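Diphthine synthase (Aeropyrum pernix, PDB 1WDE) probably catalyses the S-adenosyl-L-methionine-dependent trimethylation of a modified histidine in elongation factor 2, giving diphthine in the diphthamide pathway. Local coordinates at residues R127-L132 / H224-W229; V123-G128 / V216-G221; T9-G14 / L27-R32; S40-G45 / T98-L103; S154-I159 / R196-E201. All coordinates share one frame; numbering follows the deposited sequence.

None of the five contacts has a direct hydrogen bond across its segments; they differ in burial and in what surrounds the touching carbons. Contacts 1 to 4 are partly buried, contact 5 buried. Contacts 1 and 2 belong together: helix 122-130 rests on neighbouring strands 225-229 and 213-217 of the mixed sheet, through alanine and valine methyls, with contact 2 running into the probable cofactor site. Contact 3 packs helix 24-32 on the parallel sheet and has a charged outer flank. Contact 4 touches it through Leu12 and His100, but is more polar, with a bridging water and a shared glutamate. Contact 5, a helix pair tied to the C-terminal tail, is built on a CH-pi contact over a tyrosine face.

Contact 1 of 5, residues R127-L132 / H224-W229; sequences RGATML and HRVLYW
His224 is the first to meet the helix end, with its CB 3.7 Å from the CB of Ala129. Its CG stands anti to its own carbonyl carbon (chi1 -42°), which brings the imidazole obliquely up to the same methyl, CG lying 3.9 Å from Ala129 CB. One ring nitrogen is engaged elsewhere: ND1 is hydrogen-bonded to the backbone N of Gly219. Arg225 turns away from the helix, and its NH1 makes a salt bridge with Glu217 on the adjacent strand 213-217. At Val226 the strand faces the helix again. CG2 is the branch that reaches over: it sits 3.7 Å from Ala129 CB and 3.6 Å from Ala129 O, and it comes within 4.2 Å of Thr130 N, grazing the last turn. Further along, Tyr228 OH is hydrogen-bonded to Glu272 O.

Thr130 ties off the end of helix 122-130: OG1 donates to Arg127 O at 2.7 Å, in the carbonyl plane, and by accepting from Leu132 N at 3.1 Å it forms an ST turn. Met131, a selenomethionine here, takes positive phi as the chain leaves the helix. With the threonine hydroxyl used as both donor and acceptor, what joins helix to edge strand is methyl packing: the contact rests on fit and burial, while Thr130 OG1, His224 ND1 and the Arg225 guanidinium find their partners elsewhere.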
# COMPACT_ATOMS: atom_id res chain seq x y z
N ARG A 127 -8.53 0.79 -3.31
CA ARG A 127 -9.42 1.79 -2.74
C ARG A 127 -10.58 2.00 -3.68
O ARG A 127 -11.75 2.03 -3.26
CB ARG A 127 -8.71 3.13 -2.56
CG ARG A 127 -7.69 3.14 -1.46
CD ARG A 127 -6.96 4.47 -1.49
NE ARG A 127 -6.06 4.63 -0.36
CZ ARG A 127 -5.22 5.65 -0.24
NH1 ARG A 127 -5.18 6.58 -1.20
NH2 ARG A 127 -4.45 5.76 0.82
N GLY A 128 -10.28 2.10 -4.97
CA GLY A 128 -11.33 2.31 -5.95
C GLY A 128 -12.35 1.19 -6.01
O GLY A 128 -13.56 1.43 -6.15
N ALA A 129 -11.89 -0.05 -5.89
CA ALA A 129 -12.82 -1.19 -5.96
C ALA A 129 -13.84 -1.22 -4.81
O ALA A 129 -14.92 -1.76 -4.99
CB ALA A 129 -12.03 -2.52 -6.00
N THR A 130 -13.49 -0.67 -3.64
CA THR A 130 -14.40 -0.65 -2.47
C THR A 130 -15.56 0.30 -2.71
O THR A 130 -16.60 0.20 -2.06
CB THR A 130 -13.69 -0.15 -1.17
OG1 THR A 130 -13.43 1.25 -1.30
CG2 THR A 130 -12.35 -0.90 -0.91
N MSE A 131 -15.33 1.24 -3.61
CA MSE A 131 -16.26 2.28 -3.99
C MSE A 131 -16.59 3.28 -2.89
O MSE A 131 -17.56 4.03 -2.98
CB MSE A 131 -17.51 1.66 -4.59
CG MSE A 131 -17.19 0.82 -5.79
SE MSE A 131 -18.69 0.57 -6.95
CE MSE A 131 -20.15 0.40 -5.68
N LEU A 132 -15.76 3.29 -1.85
CA LEU A 132 -15.93 4.24 -0.75
C LEU A 132 -15.53 5.62 -1.28
O LEU A 132 -14.82 5.73 -2.30
CB LEU A 132 -15.05 3.86 0.45
CG LEU A 132 -15.56 2.60 1.19
CD1 LEU A 132 -14.59 2.23 2.28
CD2 LEU A 132 -16.95 2.84 1.78
N HIS A 224 -11.49 -7.33 -9.64
CA HIS A 224 -11.06 -7.08 -8.27
C HIS A 224 -11.92 -7.92 -7.34
O HIS A 224 -13.03 -8.29 -7.69
CB HIS A 224 -11.26 -5.60 -7.92
CG HIS A 224 -10.84 -4.66 -9.01
ND1 HIS A 224 -9.53 -4.54 -9.42
CD2 HIS A 224 -11.56 -3.85 -9.81
CE1 HIS A 224 -9.47 -3.69 -10.43
NE2 HIS A 224 -10.69 -3.26 -10.69
N ARG A 225 -11.40 -8.23 -6.17
CA ARG A 225 -12.18 -8.98 -5.19
C ARG A 225 -12.32 -8.07 -3.97
O ARG A 225 -11.33 -7.56 -3.44
CB ARG A 225 -11.44 -10.27 -4.81
CG ARG A 225 -11.39 -11.28 -5.97
CD ARG A 225 -10.64 -12.54 -5.55
NE ARG A 225 -11.08 -13.02 -4.24
CZ ARG A 225 -10.25 -13.42 -3.29
NH1 ARG A 225 -8.94 -13.40 -3.50
NH2 ARG A 225 -10.74 -13.86 -2.13
N VAL A 226 -13.56 -7.85 -3.53
CA VAL A 226 -13.83 -6.98 -2.38
C VAL A 226 -14.67 -7.77 -1.38
O VAL A 226 -15.82 -8.12 -1.65
CB VAL A 226 -14.60 -5.73 -2.82
CG1 VAL A 226 -15.03 -4.88 -1.59
CG2 VAL A 226 -13.73 -4.91 -3.78
N LEU A 227 -14.07 -8.05 -0.22
CA LEU A 227 -14.71 -8.84 0.82
C LEU A 227 -14.96 -8.04 2.09
O LEU A 227 -14.04 -7.51 2.71
CB LEU A 227 -13.84 -10.05 1.16
CG LEU A 227 -13.53 -11.08 0.06
CD1 LEU A 227 -14.81 -11.39 -0.71
CD2 LEU A 227 -12.46 -10.56 -0.87
N TYR A 228 -16.22 -7.98 2.47
CA TYR A 228 -16.61 -7.26 3.67
C TYR A 228 -16.43 -8.16 4.89
O TYR A 228 -16.89 -9.30 4.90
CB TYR A 228 -18.07 -6.82 3.58
CG TYR A 228 -18.54 -6.10 4.81
CD1 TYR A 228 -18.25 -4.76 5.00
CD2 TYR A 228 -19.29 -6.75 5.80
CE1 TYR A 228 -18.69 -4.07 6.12
CE2 TYR A 228 -19.73 -6.08 6.94
CZ TYR A 228 -19.43 -4.73 7.09
OH TYR A 228 -19.88 -4.02 8.18
N TRP A 229 -15.75 -7.64 5.91
CA TRP A 229 -15.55 -8.37 7.16
C TRP A 229 -16.23 -7.58 8.28
O TRP A 229 -15.82 -6.45 8.59
CB TRP A 229 -14.06 -8.57 7.44
CG TRP A 229 -13.48 -9.63 6.56
CD1 TRP A 229 -13.05 -9.49 5.26
CD2 TRP A 229 -13.41 -11.04 6.84
NE1 TRP A 229 -12.73 -10.71 4.73
CE2 TRP A 229 -12.93 -11.68 5.67
CE3 TRP A 229 -13.70 -11.82 7.97
CZ2 TRP A 229 -12.74 -13.07 5.60
CZ3 TRP A 229 -13.51 -13.20 7.90
CH2 TRP A 229 -13.04 -13.81 6.72

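Contact 2 of 5, residues V123-G128 / V216-G221; sequences VQAARG and VEAGAG
Ala125 points its CB at Ala218 CB, 3.6 Å away, just where strand 213-217 gives way to loop, the first of two methyl-to-methyl contacts. One residue on, Ala126 sets its CB 4.0 Å from Val216 CG1, the branch that lies anti to the backbone N of Val216 (chi1 -166°). Small side chains on both partners let the backbones come near: the CA atoms of Ala126 and Ala218 are 4.9 Å apart.

The second kind of contact is methyl against backbone. Val216 CG1 comes within 3.8 Å of Ala126 O, and Ala218 CB within 3.9 Å of Ala126 N, so the two methyls touch the peptide units after and before Ala126, respectively.

Polar bonds lie around this patch rather than within it. Gly219 O accepts a hydrogen bond from Tyr17 OH, and the side chain of Tyr17 also touches Ala125 and Ala218. On the far flank of the helix Arg127 extends away from the strand, one face of its guanidinium lying against Val123 CG1, with NE bonded to Thr170 OG1.

The loop after the strand holds Ala220, and the helix starts at Gly122; by similarity to related enzymes both residues bind S-adenosyl-L-methionine. The chemistry is van der Waals throughout, and this close alanine packing sets two probable cofactor-binding segments side by side without any hydrogen bond between them.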
# COMPACT_ATOMS: atom_id res chain seq x y z
N VAL A 123 -2.73 -0.03 -4.76
CA VAL A 123 -3.37 0.65 -3.65
C VAL A 123 -4.55 1.46 -4.15
O VAL A 123 -5.64 1.41 -3.58
CB VAL A 123 -2.41 1.64 -2.93
CG1 VAL A 123 -3.17 2.38 -1.83
CG2 VAL A 123 -1.22 0.88 -2.33
N GLN A 124 -4.33 2.24 -5.21
CA GLN A 124 -5.38 3.09 -5.78
C GLN A 124 -6.52 2.25 -6.32
O GLN A 124 -7.70 2.56 -6.10
CB GLN A 124 -4.80 3.98 -6.91
CG GLN A 124 -5.87 4.53 -7.88
CD GLN A 124 -5.33 4.80 -9.30
OE1 GLN A 124 -6.11 4.99 -10.24
NE2 GLN A 124 -4.00 4.81 -9.45
N ALA A 125 -6.17 1.18 -7.04
CA ALA A 125 -7.18 0.29 -7.60
C ALA A 125 -7.99 -0.39 -6.48
O ALA A 125 -9.19 -0.55 -6.61
CB ALA A 125 -6.53 -0.77 -8.49
N ALA A 126 -7.32 -0.76 -5.39
CA ALA A 126 -8.01 -1.41 -4.27
C ALA A 126 -8.99 -0.42 -3.64
O ALA A 126 -10.16 -0.75 -3.46
CB ALA A 126 -7.01 -1.87 -3.25
N ARG A 127 -8.53 0.79 -3.31
CA ARG A 127 -9.42 1.79 -2.74
C ARG A 127 -10.58 2.00 -3.68
O ARG A 127 -11.75 2.03 -3.26
CB ARG A 127 -8.71 3.13 -2.56
CG ARG A 127 -7.69 3.14 -1.46
CD ARG A 127 -6.96 4.47 -1.49
NE ARG A 127 -6.06 4.63 -0.36
CZ ARG A 127 -5.22 5.65 -0.24
NH1 ARG A 127 -5.18 6.58 -1.20
NH2 ARG A 127 -4.45 5.76 0.82
N GLY A 128 -10.28 2.10 -4.97
CA GLY A 128 -11.33 2.31 -5.95
C GLY A 128 -12.35 1.19 -6.01
O GLY A 128 -13.56 1.43 -6.15
N VAL A 216 -9.37 -6.25 0.26
CA VAL A 216 -9.43 -6.10 -1.19
C VAL A 216 -8.18 -6.57 -1.94
O VAL A 216 -7.07 -6.42 -1.46
CB VAL A 216 -9.64 -4.61 -1.59
CG1 VAL A 216 -10.05 -4.50 -3.08
CG2 VAL A 216 -10.68 -3.97 -0.69
N GLU A 217 -8.38 -7.15 -3.11
CA GLU A 217 -7.27 -7.57 -3.95
C GLU A 217 -7.54 -6.92 -5.29
O GLU A 217 -8.52 -7.25 -5.96
CB GLU A 217 -7.21 -9.09 -4.13
CG GLU A 217 -6.04 -9.48 -5.07
CD GLU A 217 -5.80 -10.97 -5.15
OE1 GLU A 217 -6.79 -11.73 -5.28
OE2 GLU A 217 -4.61 -11.38 -5.09
N ALA A 218 -6.71 -5.96 -5.69
CA ALA A 218 -6.92 -5.33 -6.98
C ALA A 218 -6.53 -6.36 -8.03
O ALA A 218 -5.61 -7.15 -7.82
CB ALA A 218 -6.05 -4.07 -7.11
N GLY A 219 -7.23 -6.38 -9.17
CA GLY A 219 -6.89 -7.33 -10.21
C GLY A 219 -6.78 -6.71 -11.59
O GLY A 219 -6.97 -5.49 -11.77
N ALA A 220 -6.47 -7.55 -12.56
CA ALA A 220 -6.35 -7.14 -13.96
C ALA A 220 -7.71 -7.25 -14.64
O ALA A 220 -8.60 -7.96 -14.16
CB ALA A 220 -5.33 -8.04 -14.70
N GLY A 221 -7.86 -6.53 -15.75
CA GLY A 221 -9.10 -6.54 -16.50
C GLY A 221 -10.33 -6.26 -15.67
O GLY A 221 -11.41 -6.74 -16.00

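Contact 3 of 5, residues T9-G14 / L27-R32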
# COMPACT_ATOMS: atom_id res chain seq x y z
N THR A 9 19.98 11.17 -17.21
CA THR A 9 18.56 11.35 -16.94
C THR A 9 17.97 10.09 -16.29
O THR A 9 18.19 8.97 -16.76
CB THR A 9 17.78 11.67 -18.22
OG1 THR A 9 18.26 12.91 -18.76
CG2 THR A 9 16.30 11.80 -17.92
N LEU A 10 17.24 10.29 -15.20
CA LEU A 10 16.64 9.18 -14.48
C LEU A 10 15.14 9.12 -14.73
O LEU A 10 14.43 10.13 -14.64
CB LEU A 10 16.91 9.32 -12.98
CG LEU A 10 16.18 8.36 -12.04
CD1 LEU A 10 16.64 6.94 -12.28
CD2 LEU A 10 16.43 8.78 -10.60
N LEU A 11 14.65 7.92 -15.06
CA LEU A 11 13.23 7.73 -15.30
C LEU A 11 12.68 6.80 -14.23
O LEU A 11 13.08 5.64 -14.17
CB LEU A 11 13.00 7.10 -16.68
CG LEU A 11 13.63 7.79 -17.89
CD1 LEU A 11 13.16 7.09 -19.18
CD2 LEU A 11 13.23 9.25 -17.90
N LEU A 12 11.81 7.33 -13.37
CA LEU A 12 11.17 6.51 -12.33
C LEU A 12 9.84 6.13 -12.94
O LEU A 12 8.91 6.94 -12.97
CB LEU A 12 10.96 7.32 -11.04
CG LEU A 12 12.17 7.50 -10.13
CD1 LEU A 12 11.69 7.99 -8.78
CD2 LEU A 12 12.91 6.19 -9.97
N VAL A 13 9.74 4.89 -13.40
CA VAL A 13 8.56 4.42 -14.10
C VAL A 13 7.63 3.44 -13.38
O VAL A 13 8.06 2.37 -12.93
CB VAL A 13 9.02 3.76 -15.43
CG1 VAL A 13 7.83 3.51 -16.34
CG2 VAL A 13 10.07 4.65 -16.11
N GLY A 14 6.35 3.80 -13.28
CA GLY A 14 5.38 2.91 -12.66
C GLY A 14 4.90 1.98 -13.78
O GLY A 14 4.49 2.43 -14.85
N LEU A 27 5.66 2.31 -21.47
CA LEU A 27 6.22 1.33 -22.41
C LEU A 27 7.27 2.08 -23.24
O LEU A 27 8.42 1.66 -23.34
CB LEU A 27 5.11 0.77 -23.31
CG LEU A 27 4.07 -0.20 -22.72
CD1 LEU A 27 2.90 -0.37 -23.66
CD2 LEU A 27 4.69 -1.54 -22.44
N ASP A 28 6.87 3.22 -23.80
CA ASP A 28 7.75 4.06 -24.62
C ASP A 28 9.03 4.44 -23.85
O ASP A 28 10.15 4.19 -24.32
CB ASP A 28 7.01 5.32 -25.04
CG ASP A 28 7.78 6.15 -26.05
OD1 ASP A 28 7.39 7.31 -26.28
OD2 ASP A 28 8.77 5.63 -26.62
N ALA A 29 8.87 5.03 -22.67
CA ALA A 29 10.01 5.45 -21.85
C ALA A 29 11.05 4.38 -21.64
O ALA A 29 12.25 4.63 -21.79
CB ALA A 29 9.51 5.95 -20.49
N VAL A 30 10.60 3.18 -21.26
CA VAL A 30 11.50 2.06 -20.99
C VAL A 30 12.18 1.56 -22.26
O VAL A 30 13.31 1.07 -22.22
CB VAL A 30 10.72 0.91 -20.27
CG1 VAL A 30 11.45 -0.41 -20.39
CG2 VAL A 30 10.57 1.26 -18.79
N ARG A 31 11.50 1.69 -23.39
CA ARG A 31 12.07 1.24 -24.65
C ARG A 31 13.14 2.22 -25.10
O ARG A 31 14.15 1.82 -25.69
CB ARG A 31 10.97 1.09 -25.71
CG ARG A 31 10.00 -0.05 -25.38
CD ARG A 31 8.89 -0.25 -26.41
NE ARG A 31 8.05 0.93 -26.59
CZ ARG A 31 6.78 0.89 -26.99
NH1 ARG A 31 6.09 2.01 -27.14
NH2 ARG A 31 6.19 -0.28 -27.23
N ARG A 32 12.94 3.50 -24.80
CA ARG A 32 13.87 4.54 -25.19
C ARG A 32 15.04 4.75 -24.23
O ARG A 32 15.99 5.46 -24.55
CB ARG A 32 13.12 5.86 -25.42
CG ARG A 32 12.18 5.79 -26.63
CD ARG A 32 11.41 7.09 -26.84
NE ARG A 32 10.61 7.04 -28.06
CZ ARG A 32 11.11 7.01 -29.29
NH1 ARG A 32 12.43 7.03 -29.48
NH2 ARG A 32 10.30 6.95 -30.35
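Leu11 makes the tighter part of this contact, driving CD1 to 3.7 Å from the carbonyl O of Ala29 and 4.0 Å from Ala29 CB. Its CG is anti to its own carbonyl carbon (chi1 -54°), which swings the branched end out from the strand onto the helix flank. Two residues along, Val13 and Val30 meet more loosely, with CG1 of Val13 4.3 Å from CG2 of Val30, although both residues are buried.

The outer side of the helix has a different character. There Arg32 NE forms a salt bridge with Asp28 OD2 at 2.7 Å, one turn back; as a hydrogen bond it is weak, bent to 118°. Arg31, exposed, folds back so that Leu27 CB lies over the centre of one face of its guanidinium. Both pairs lie within the helix and do not reach the strand.

Strand 9-14, helix 24-32 and strand 35-39 form a beta-alpha-beta crossover in the parallel sheet, with strand 85-90 lying between the two strands. Val30 also touches Val89 of that middle strand. Leu10 and Leu12, on the other face of strand 9-14, pack on helix 100-109, which places the strand between two helices.

Contact 4 of 5, residues S40-G45 / T98-L103; sequences SYTMPG and TTHSSL
Tyr41 OH lies at the edge of the His100 ring, in its plane and 3.7 Å from CE1, yet the two make no hydrogen bond; the phenol oxygen is instead linked to Thr99 OG1 through a water, 3.2 Å from Tyr41 OH and 2.9 Å from Thr99 OG1. The partner segment begins with an ST turn leading into helix 100-109: Thr98 OG1 accepts from the backbone N of His100 at 3.2 Å in a nearly straight bond (168°), and is also bonded to Pro94 O.

With OG1 between the backbone N and the carbonyl carbon (chi1 78°), Thr98 is left with its CG2 facing the loop, 3.9 Å from Thr42 CB. Its CB lies over one face of the His100 imidazole, toward the rim. Replacing Thr98 by an alanine would probably leave the backbone N of His100 without its turn acceptor and open a gap beside Thr42.

The contact joins the loop after strand 35-39 to the start of the helix, close to Asp93 and Val96, which by similarity bind S-adenosyl-L-methionine. Thr42 CG2 comes 4.0 Å from His100 NE2, and both residues share one acceptor, for Glu39 OE1 is hydrogen-bonded to Thr42 OG1 and to His100 NE2.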
# COMPACT_ATOMS: atom_id res chain seq x y z
N SER A 40 11.54 -5.62 -7.89
CA SER A 40 10.30 -6.31 -7.61
C SER A 40 10.16 -6.65 -6.14
O SER A 40 9.43 -7.57 -5.78
CB SER A 40 10.24 -7.58 -8.45
OG SER A 40 11.54 -8.08 -8.68
N TYR A 41 10.85 -5.89 -5.29
CA TYR A 41 10.79 -6.12 -3.85
C TYR A 41 9.82 -5.22 -3.09
O TYR A 41 9.41 -5.55 -1.97
CB TYR A 41 12.20 -5.98 -3.25
CG TYR A 41 12.78 -4.59 -3.31
CD1 TYR A 41 12.40 -3.62 -2.38
CD2 TYR A 41 13.72 -4.24 -4.27
CE1 TYR A 41 12.96 -2.33 -2.41
CE2 TYR A 41 14.28 -2.96 -4.32
CZ TYR A 41 13.89 -2.01 -3.38
OH TYR A 41 14.46 -0.75 -3.40
N THR A 42 9.44 -4.08 -3.67
CA THR A 42 8.51 -3.16 -3.01
C THR A 42 7.06 -3.61 -3.17
O THR A 42 6.16 -3.03 -2.57
CB THR A 42 8.61 -1.70 -3.56
OG1 THR A 42 8.42 -1.71 -4.98
CG2 THR A 42 9.96 -1.08 -3.22
N MSE A 43 6.85 -4.64 -3.98
CA MSE A 43 5.50 -5.14 -4.25
C MSE A 43 5.44 -6.69 -4.27
O MSE A 43 6.20 -7.34 -5.00
CB MSE A 43 5.00 -4.58 -5.59
CG MSE A 43 3.83 -3.57 -5.54
SE MSE A 43 4.05 -1.82 -4.66
CE MSE A 43 2.47 -1.83 -3.55
N PRO A 44 4.54 -7.29 -3.47
CA PRO A 44 4.42 -8.75 -3.43
C PRO A 44 3.80 -9.33 -4.71
O PRO A 44 3.03 -8.65 -5.39
CB PRO A 44 3.55 -8.99 -2.20
CG PRO A 44 2.65 -7.80 -2.21
CD PRO A 44 3.61 -6.66 -2.51
N GLY A 45 4.13 -10.57 -5.03
CA GLY A 45 3.59 -11.21 -6.22
C GLY A 45 4.03 -10.53 -7.51
O GLY A 45 3.33 -10.59 -8.53
N THR A 98 6.72 3.43 -1.37
CA THR A 98 8.10 3.00 -1.61
C THR A 98 8.91 4.22 -1.21
O THR A 98 8.34 5.29 -1.01
CB THR A 98 8.39 2.70 -3.08
OG1 THR A 98 8.59 3.93 -3.78
CG2 THR A 98 7.24 1.93 -3.72
N THR A 99 10.22 4.08 -1.07
CA THR A 99 11.02 5.25 -0.72
C THR A 99 11.83 5.77 -1.92
O THR A 99 12.83 6.46 -1.74
CB THR A 99 12.00 4.94 0.44
OG1 THR A 99 12.73 3.75 0.14
CG2 THR A 99 11.25 4.79 1.76
N HIS A 100 11.37 5.46 -3.14
CA HIS A 100 12.06 5.90 -4.35
C HIS A 100 12.14 7.43 -4.55
O HIS A 100 12.87 7.91 -5.41
CB HIS A 100 11.44 5.25 -5.59
CG HIS A 100 11.54 3.76 -5.60
ND1 HIS A 100 12.49 3.07 -4.87
CD2 HIS A 100 10.80 2.82 -6.22
CE1 HIS A 100 12.33 1.78 -5.04
NE2 HIS A 100 11.30 1.59 -5.85
N SER A 101 11.38 8.20 -3.77
CA SER A 101 11.44 9.66 -3.88
C SER A 101 12.83 10.13 -3.40
O SER A 101 13.31 11.19 -3.80
CB SER A 101 10.34 10.32 -3.05
OG SER A 101 10.32 9.83 -1.72
N SER A 102 13.47 9.33 -2.54
CA SER A 102 14.80 9.66 -2.04
C SER A 102 15.78 9.52 -3.20
O SER A 102 16.68 10.34 -3.36
CB SER A 102 15.21 8.74 -0.90
OG SER A 102 14.50 9.04 0.29
N LEU A 103 15.59 8.49 -4.02
CA LEU A 103 16.47 8.31 -5.17
C LEU A 103 16.33 9.53 -6.08
O LEU A 103 17.32 10.10 -6.53
CB LEU A 103 16.08 7.04 -5.94
CG LEU A 103 17.20 6.26 -6.65
CD1 LEU A 103 16.57 5.19 -7.52
CD2 LEU A 103 18.06 7.18 -7.51
O HOH W 1 13.65 1.30 -1.12

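Contact 5 of 5, residues S154-I159 / R196-E201; sequences SVARRI and REYARE
Arg157 lays its aliphatic chain across the outer end of the Tyr198 ring, and each of its carbons meets something there. CB sits over one face of the ring, 4.2 Å from the centroid and 27° off the normal, a CH-pi contact in which CZ of Tyr198 is the nearest ring atom to Arg157 CB at 3.7 Å. With CG anti to the backbone N (chi1 172°) and the chain extended from there, the next two carbons run past the phenol oxygen: CG is 3.6 Å from Tyr198 OH, and CD is also 3.6 Å from that oxygen. NE leaves the ring to form a salt bridge with Glu292 OE1. The guanidinium plane stands 76° from that of the ring, so the two do not stack; the hydroxyl lies near the guanidinium plane, at its edge.

Tyr198 OH is hydrogen-bonded to the other oxygen of the same carboxylate, Glu292 OE2. A phenylalanine in place of Tyr198 lacks the hydroxyl, and would probably leave Glu292 OE2 without this mate and Arg157 CG and CD with a gap at the ring's end.

Ala156 adds a smaller touch, its CB 4.3 Å from Tyr198 CD2. Helix 153-165 lies between strand 137-143, touched by Val155 and Arg158, and helix 184-202, while the C-terminal tail, with Tyr290, Glu292, Pro293 and Val294, comes up against both helices.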
# COMPACT_ATOMS: atom_id res chain seq x y z
N SER A 154 2.53 2.59 17.35
CA SER A 154 2.34 3.87 16.67
C SER A 154 1.38 3.65 15.50
O SER A 154 0.64 4.56 15.13
CB SER A 154 3.68 4.41 16.18
OG SER A 154 4.22 3.56 15.20
N VAL A 155 1.38 2.45 14.92
CA VAL A 155 0.49 2.16 13.81
C VAL A 155 -0.98 2.17 14.23
O VAL A 155 -1.83 2.71 13.51
CB VAL A 155 0.83 0.81 13.16
CG1 VAL A 155 -0.35 0.30 12.34
CG2 VAL A 155 2.05 0.98 12.27
N ALA A 156 -1.27 1.59 15.40
CA ALA A 156 -2.65 1.56 15.91
C ALA A 156 -3.10 3.01 16.10
O ALA A 156 -4.18 3.39 15.66
CB ALA A 156 -2.73 0.78 17.24
N ARG A 157 -2.27 3.82 16.76
CA ARG A 157 -2.61 5.22 16.96
C ARG A 157 -2.94 5.97 15.66
O ARG A 157 -3.88 6.75 15.63
CB ARG A 157 -1.48 5.96 17.69
CG ARG A 157 -1.68 7.47 17.77
CD ARG A 157 -0.74 8.07 18.81
NE ARG A 157 -0.82 9.52 18.90
CZ ARG A 157 -0.15 10.36 18.12
NH1 ARG A 157 0.66 9.90 17.18
NH2 ARG A 157 -0.26 11.67 18.31
N ARG A 158 -2.18 5.75 14.59
CA ARG A 158 -2.48 6.47 13.36
C ARG A 158 -3.87 6.08 12.85
O ARG A 158 -4.58 6.89 12.23
CB ARG A 158 -1.41 6.23 12.29
CG ARG A 158 -0.05 6.85 12.63
CD ARG A 158 0.81 7.03 11.36
NE ARG A 158 0.15 7.92 10.39
CZ ARG A 158 0.20 7.76 9.07
NH1 ARG A 158 0.87 6.74 8.53
NH2 ARG A 158 -0.46 8.59 8.26
N ILE A 159 -4.28 4.86 13.12
CA ILE A 159 -5.60 4.44 12.69
C ILE A 159 -6.63 5.23 13.49
O ILE A 159 -7.60 5.73 12.92
CB ILE A 159 -5.82 2.93 12.88
CG1 ILE A 159 -4.84 2.15 11.99
CG2 ILE A 159 -7.27 2.58 12.56
CD1 ILE A 159 -4.91 0.61 12.19
N ARG A 196 -4.35 -3.52 21.93
CA ARG A 196 -4.56 -3.79 23.35
C ARG A 196 -3.45 -3.19 24.20
O ARG A 196 -3.69 -2.71 25.30
CB ARG A 196 -4.67 -5.30 23.60
CG ARG A 196 -5.99 -5.90 23.11
CD ARG A 196 -6.17 -7.35 23.58
NE ARG A 196 -5.22 -8.28 22.98
CZ ARG A 196 -5.31 -8.77 21.74
NH1 ARG A 196 -4.38 -9.61 21.31
NH2 ARG A 196 -6.33 -8.44 20.95
N GLU A 197 -2.23 -3.21 23.67
CA GLU A 197 -1.08 -2.65 24.36
C GLU A 197 -1.21 -1.13 24.36
O GLU A 197 -0.98 -0.49 25.38
CB GLU A 197 0.20 -3.05 23.64
CG GLU A 197 1.38 -3.29 24.55
CD GLU A 197 2.48 -4.06 23.86
OE1 GLU A 197 2.26 -5.25 23.52
OE2 GLU A 197 3.57 -3.48 23.65
N TYR A 198 -1.59 -0.56 23.21
CA TYR A 198 -1.75 0.89 23.09
C TYR A 198 -2.89 1.47 23.92
O TYR A 198 -2.71 2.46 24.63
CB TYR A 198 -1.94 1.28 21.61
CG TYR A 198 -2.29 2.75 21.41
CD1 TYR A 198 -1.42 3.76 21.84
CD2 TYR A 198 -3.49 3.12 20.81
CE1 TYR A 198 -1.76 5.11 21.68
CE2 TYR A 198 -3.84 4.46 20.64
CZ TYR A 198 -2.97 5.45 21.07
OH TYR A 198 -3.31 6.77 20.92
N ALA A 199 -4.07 0.86 23.84
CA ALA A 199 -5.22 1.36 24.61
C ALA A 199 -4.90 1.31 26.11
O ALA A 199 -5.31 2.17 26.88
CB ALA A 199 -6.46 0.52 24.31
N ARG A 200 -4.15 0.28 26.50
CA ARG A 200 -3.75 0.11 27.89
C ARG A 200 -3.01 1.36 28.39
O ARG A 200 -3.39 1.94 29.41
CB ARG A 200 -2.83 -1.11 28.03
CG ARG A 200 -2.41 -1.41 29.47
CD ARG A 200 -1.12 -2.21 29.54
NE ARG A 200 -0.60 -2.23 30.90
CZ ARG A 200 0.64 -2.59 31.22
NH1 ARG A 200 1.49 -2.96 30.28
NH2 ARG A 200 1.03 -2.57 32.49
N GLU A 201 -1.97 1.76 27.67
CA GLU A 201 -1.17 2.94 28.02
C GLU A 201 -1.85 4.27 27.70
O GLU A 201 -1.47 5.31 28.25
CB GLU A 201 0.18 2.90 27.30
CG GLU A 201 0.08 3.01 25.78
CD GLU A 201 1.44 3.08 25.09
OE1 GLU A 201 2.12 4.12 25.23
OE2 GLU A 201 1.83 2.10 24.42